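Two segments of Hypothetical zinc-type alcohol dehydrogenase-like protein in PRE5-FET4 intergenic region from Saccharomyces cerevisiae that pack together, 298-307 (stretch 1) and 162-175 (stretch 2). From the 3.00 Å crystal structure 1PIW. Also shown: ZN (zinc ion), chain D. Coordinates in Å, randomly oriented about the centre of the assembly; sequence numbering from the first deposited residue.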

# COMPACT_ATOMS: atom_id res chain seq x y z
N TYR A 298 1.67 -5.64 -4.10
CA TYR A 298 1.80 -6.61 -5.18
C TYR A 298 0.44 -7.25 -5.49
O TYR A 298 -0.35 -7.46 -4.58
CB TYR A 298 2.79 -7.71 -4.76
CG TYR A 298 2.77 -8.90 -5.69
CD1 TYR A 298 3.26 -8.79 -6.99
CD2 TYR A 298 2.20 -10.12 -5.30
CE1 TYR A 298 3.18 -9.85 -7.88
CE2 TYR A 298 2.10 -11.20 -6.19
CZ TYR A 298 2.60 -11.04 -7.49
OH TYR A 298 2.51 -12.06 -8.43
N SER A 299 0.17 -7.57 -6.75
CA SER A 299 -1.11 -8.19 -7.11
C SER A 299 -0.97 -9.41 -8.01
O SER A 299 -0.14 -9.45 -8.91
CB SER A 299 -2.02 -7.17 -7.79
OG SER A 299 -3.20 -7.79 -8.27
N ALA A 300 -1.81 -10.41 -7.75
CA ALA A 300 -1.81 -11.66 -8.52
C ALA A 300 -2.75 -11.54 -9.70
O ALA A 300 -3.07 -10.43 -10.16
CB ALA A 300 -2.26 -12.79 -7.66
N LEU A 301 -3.20 -12.69 -10.20
CA LEU A 301 -4.13 -12.68 -11.31
C LEU A 301 -5.39 -12.05 -10.75
O LEU A 301 -5.38 -11.44 -9.67
CB LEU A 301 -4.44 -14.11 -11.74
CG LEU A 301 -3.28 -15.11 -11.68
CD1 LEU A 301 -3.81 -16.50 -11.46
CD2 LEU A 301 -2.44 -15.03 -12.94
N GLY A 302 -6.48 -12.21 -11.47
CA GLY A 302 -7.73 -11.68 -10.98
C GLY A 302 -8.63 -12.83 -10.61
O GLY A 302 -8.28 -13.99 -10.78
N SER A 303 -9.80 -12.50 -10.08
CA SER A 303 -10.78 -13.51 -9.71
C SER A 303 -11.48 -13.86 -11.01
O SER A 303 -11.41 -13.10 -11.98
CB SER A 303 -11.80 -12.92 -8.75
OG SER A 303 -12.50 -11.87 -9.39
N ILE A 304 -12.15 -15.00 -11.04
CA ILE A 304 -12.87 -15.38 -12.25
C ILE A 304 -14.04 -14.40 -12.45
O ILE A 304 -14.43 -14.11 -13.58
CB ILE A 304 -13.37 -16.87 -12.14
CG1 ILE A 304 -13.64 -17.24 -10.67
CG2 ILE A 304 -12.30 -17.82 -12.71
CD1 ILE A 304 -14.58 -16.27 -9.86
N LYS A 305 -14.57 -13.87 -11.35
CA LYS A 305 -15.66 -12.92 -11.43
C LYS A 305 -15.15 -11.73 -12.24
O LYS A 305 -15.75 -11.34 -13.26
CB LYS A 305 -16.04 -12.48 -10.01
CG LYS A 305 -16.98 -11.28 -9.91
CD LYS A 305 -17.38 -11.06 -8.45
CE LYS A 305 -18.09 -9.73 -8.20
NZ LYS A 305 -17.19 -8.53 -8.17
N GLU A 306 -14.02 -11.17 -11.80
CA GLU A 306 -13.41 -10.05 -12.49
C GLU A 306 -13.11 -10.45 -13.92
O GLU A 306 -13.27 -9.65 -14.83
CB GLU A 306 -12.11 -9.64 -11.79
CG GLU A 306 -12.34 -9.21 -10.35
CD GLU A 306 -11.05 -8.99 -9.59
OE1 GLU A 306 -10.23 -9.92 -9.54
OE2 GLU A 306 -10.86 -7.90 -9.03
N LEU A 307 -12.69 -11.70 -14.13
CA LEU A 307 -12.39 -12.15 -15.49
C LEU A 307 -13.60 -12.08 -16.40
O LEU A 307 -13.47 -11.79 -17.60
CB LEU A 307 -11.84 -13.58 -15.49
CG LEU A 307 -11.36 -14.03 -16.87
CD1 LEU A 307 -10.69 -12.87 -17.60
CD2 LEU A 307 -10.38 -15.19 -16.73
ZN ZN D . 0.39 -14.66 -17.31
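Stretch 2 162-175: LCGGLTVYSPLVRN

Stretch 2 is helical from Leu-162 to Arg-174, with a wider pi-type turn at 162-165 and a kink at Pro-171, whose ring nitrogen carries no hydrogen for the turn before. Asn-175 leaves helical geometry, and its ND2 reaches back to O of Pro-171 (2.6 Å). Stretch 1 approaches as an extended segment and turns helical at Ile-304. Its extended part passes obliquely over the helix: CA of Ser-299 lies 6.6 Å from CA of Pro-171, CA of Leu-301 4.7 Å from CA of Thr-167, and CA of Gly-302 4.9 Å from CA of Ser-170, so the partners do not advance steadily along the helix.

Gly-302 permits this close approach. Its CA is 3.4 Å from Ser-170 OG and its N 3.4 Å from Leu-166 CD2; a CB here would point toward the helix and clash with Leu-166 CD1. Ser-303 then caps the new helix, its OG accepting from Glu-306 N at 2.9 Å, while Ser-303 N donates to Glu-306 OE1 at 2.7 Å.

Glu-306, thus held, points toward stretch 2 and fits as a knob among Leu-166, Tyr-169, Ser-170 and Arg-174. Its carboxylate suits this buried site because donors meet it: Arg-174 NE forms a salt bridge to Glu-306 OE2 at 2.8 Å, nearly linear, and Ser-170 OG donates to Glu-306 OE1 at 2.4 Å, a very short distance in a crowded part of the model. The Tyr-169 ring turns its edge to the Glu-306 backbone, with CE2 3.1 Å from Glu-306 O.

Next to this polar cluster lies an apolar patch. Leu-307 CB packs on Leu-166 CD2 at 3.8 Å, and Leu-307 CD2 lies 4.3 Å from Leu-162 CD2, branched side chains filling space without needing polar partners. Leu-301 CD2 comes within 4.1 Å of Cys-163 SG, which binds zinc, SG to ZN 2.4 Å, together with ligands from elsewhere in the structure.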

# COMPACT_ATOMS: atom_id res chain seq x y z
N LEU A 162 -7.40 -13.26 -20.99
CA LEU A 162 -7.47 -14.35 -20.04
C LEU A 162 -6.41 -14.38 -18.94
O LEU A 162 -6.55 -15.11 -17.96
CB LEU A 162 -7.48 -15.67 -20.80
CG LEU A 162 -8.67 -15.78 -21.76
CD1 LEU A 162 -8.56 -17.03 -22.62
CD2 LEU A 162 -9.97 -15.79 -20.95
N CYS A 163 -5.35 -13.59 -19.10
CA CYS A 163 -4.30 -13.51 -18.08
C CYS A 163 -3.63 -12.14 -18.06
O CYS A 163 -3.76 -11.37 -17.10
CB CYS A 163 -3.22 -14.56 -18.28
SG CYS A 163 -1.99 -14.41 -16.98
N GLY A 164 -2.89 -11.85 -19.12
CA GLY A 164 -2.24 -10.56 -19.19
C GLY A 164 -3.26 -9.49 -18.89
O GLY A 164 -3.01 -8.59 -18.08
N GLY A 165 -4.43 -9.59 -19.53
CA GLY A 165 -5.48 -8.61 -19.33
C GLY A 165 -6.02 -8.65 -17.91
O GLY A 165 -5.92 -7.67 -17.16
N LEU A 166 -6.58 -9.78 -17.51
CA LEU A 166 -7.12 -9.92 -16.18
C LEU A 166 -6.14 -9.44 -15.12
O LEU A 166 -6.55 -8.90 -14.10
CB LEU A 166 -7.47 -11.38 -15.91
CG LEU A 166 -7.97 -11.63 -14.50
CD1 LEU A 166 -9.22 -10.84 -14.32
CD2 LEU A 166 -8.22 -13.11 -14.27
N THR A 167 -4.85 -9.62 -15.38
CA THR A 167 -3.82 -9.21 -14.42
C THR A 167 -3.74 -7.71 -14.11
O THR A 167 -3.34 -7.34 -13.00
CB THR A 167 -2.44 -9.75 -14.85
OG1 THR A 167 -2.33 -11.13 -14.47
CG2 THR A 167 -1.32 -8.98 -14.20
N VAL A 168 -4.11 -6.87 -15.09
CA VAL A 168 -4.12 -5.41 -14.90
C VAL A 168 -5.51 -5.01 -14.50
O VAL A 168 -5.71 -4.05 -13.77
CB VAL A 168 -3.91 -4.61 -16.18
CG1 VAL A 168 -2.99 -3.44 -15.90
CG2 VAL A 168 -3.42 -5.49 -17.30
N TYR A 169 -6.48 -5.75 -15.01
CA TYR A 169 -7.85 -5.44 -14.72
C TYR A 169 -8.17 -5.55 -13.24
O TYR A 169 -8.77 -4.65 -12.67
CB TYR A 169 -8.80 -6.31 -15.53
CG TYR A 169 -10.25 -6.01 -15.23
CD1 TYR A 169 -10.74 -4.70 -15.32
CD2 TYR A 169 -11.12 -7.01 -14.83
CE1 TYR A 169 -12.05 -4.40 -15.01
CE2 TYR A 169 -12.45 -6.72 -14.52
CZ TYR A 169 -12.91 -5.42 -14.61
OH TYR A 169 -14.21 -5.14 -14.28
N SER A 170 -7.75 -6.64 -12.62
CA SER A 170 -8.03 -6.83 -11.21
C SER A 170 -7.52 -5.66 -10.35
O SER A 170 -8.28 -5.07 -9.58
CB SER A 170 -7.45 -8.14 -10.71
OG SER A 170 -8.18 -8.60 -9.60
N PRO A 171 -6.23 -5.31 -10.47
CA PRO A 171 -5.76 -4.19 -9.65
C PRO A 171 -6.45 -2.87 -10.00
O PRO A 171 -6.75 -2.06 -9.11
CB PRO A 171 -4.25 -4.16 -9.94
CG PRO A 171 -4.15 -4.74 -11.30
CD PRO A 171 -5.12 -5.89 -11.26
N LEU A 172 -6.71 -2.65 -11.28
CA LEU A 172 -7.36 -1.41 -11.70
C LEU A 172 -8.71 -1.23 -11.01
O LEU A 172 -8.92 -0.24 -10.33
CB LEU A 172 -7.52 -1.36 -13.22
CG LEU A 172 -6.23 -1.05 -13.99
CD1 LEU A 172 -6.53 -1.00 -15.49
CD2 LEU A 172 -5.67 0.27 -13.51
N VAL A 173 -9.61 -2.20 -11.17
CA VAL A 173 -10.93 -2.14 -10.54
C VAL A 173 -10.76 -1.97 -9.03
O VAL A 173 -11.11 -0.95 -8.45
CB VAL A 173 -11.73 -3.43 -10.72
CG1 VAL A 173 -13.15 -3.18 -10.33
CG2 VAL A 173 -11.66 -3.91 -12.12
N ARG A 174 -10.22 -3.00 -8.41
CA ARG A 174 -10.01 -2.96 -6.98
C ARG A 174 -9.46 -1.63 -6.47
O ARG A 174 -9.82 -1.19 -5.39
CB ARG A 174 -9.08 -4.10 -6.58
CG ARG A 174 -9.58 -5.46 -7.02
CD ARG A 174 -8.89 -6.59 -6.30
NE ARG A 174 -9.51 -7.87 -6.61
CZ ARG A 174 -9.46 -8.93 -5.83
NH1 ARG A 174 -8.80 -8.85 -4.68
NH2 ARG A 174 -10.04 -10.07 -6.18
N ASN A 175 -8.62 -0.96 -7.24
CA ASN A 175 -8.05 0.28 -6.76
C ASN A 175 -8.62 1.60 -7.29
O ASN A 175 -7.92 2.62 -7.39
CB ASN A 175 -6.54 0.23 -6.96
CG ASN A 175 -5.91 -0.88 -6.18
OD1 ASN A 175 -5.95 -0.87 -4.96
ND2 ASN A 175 -5.35 -1.85 -6.87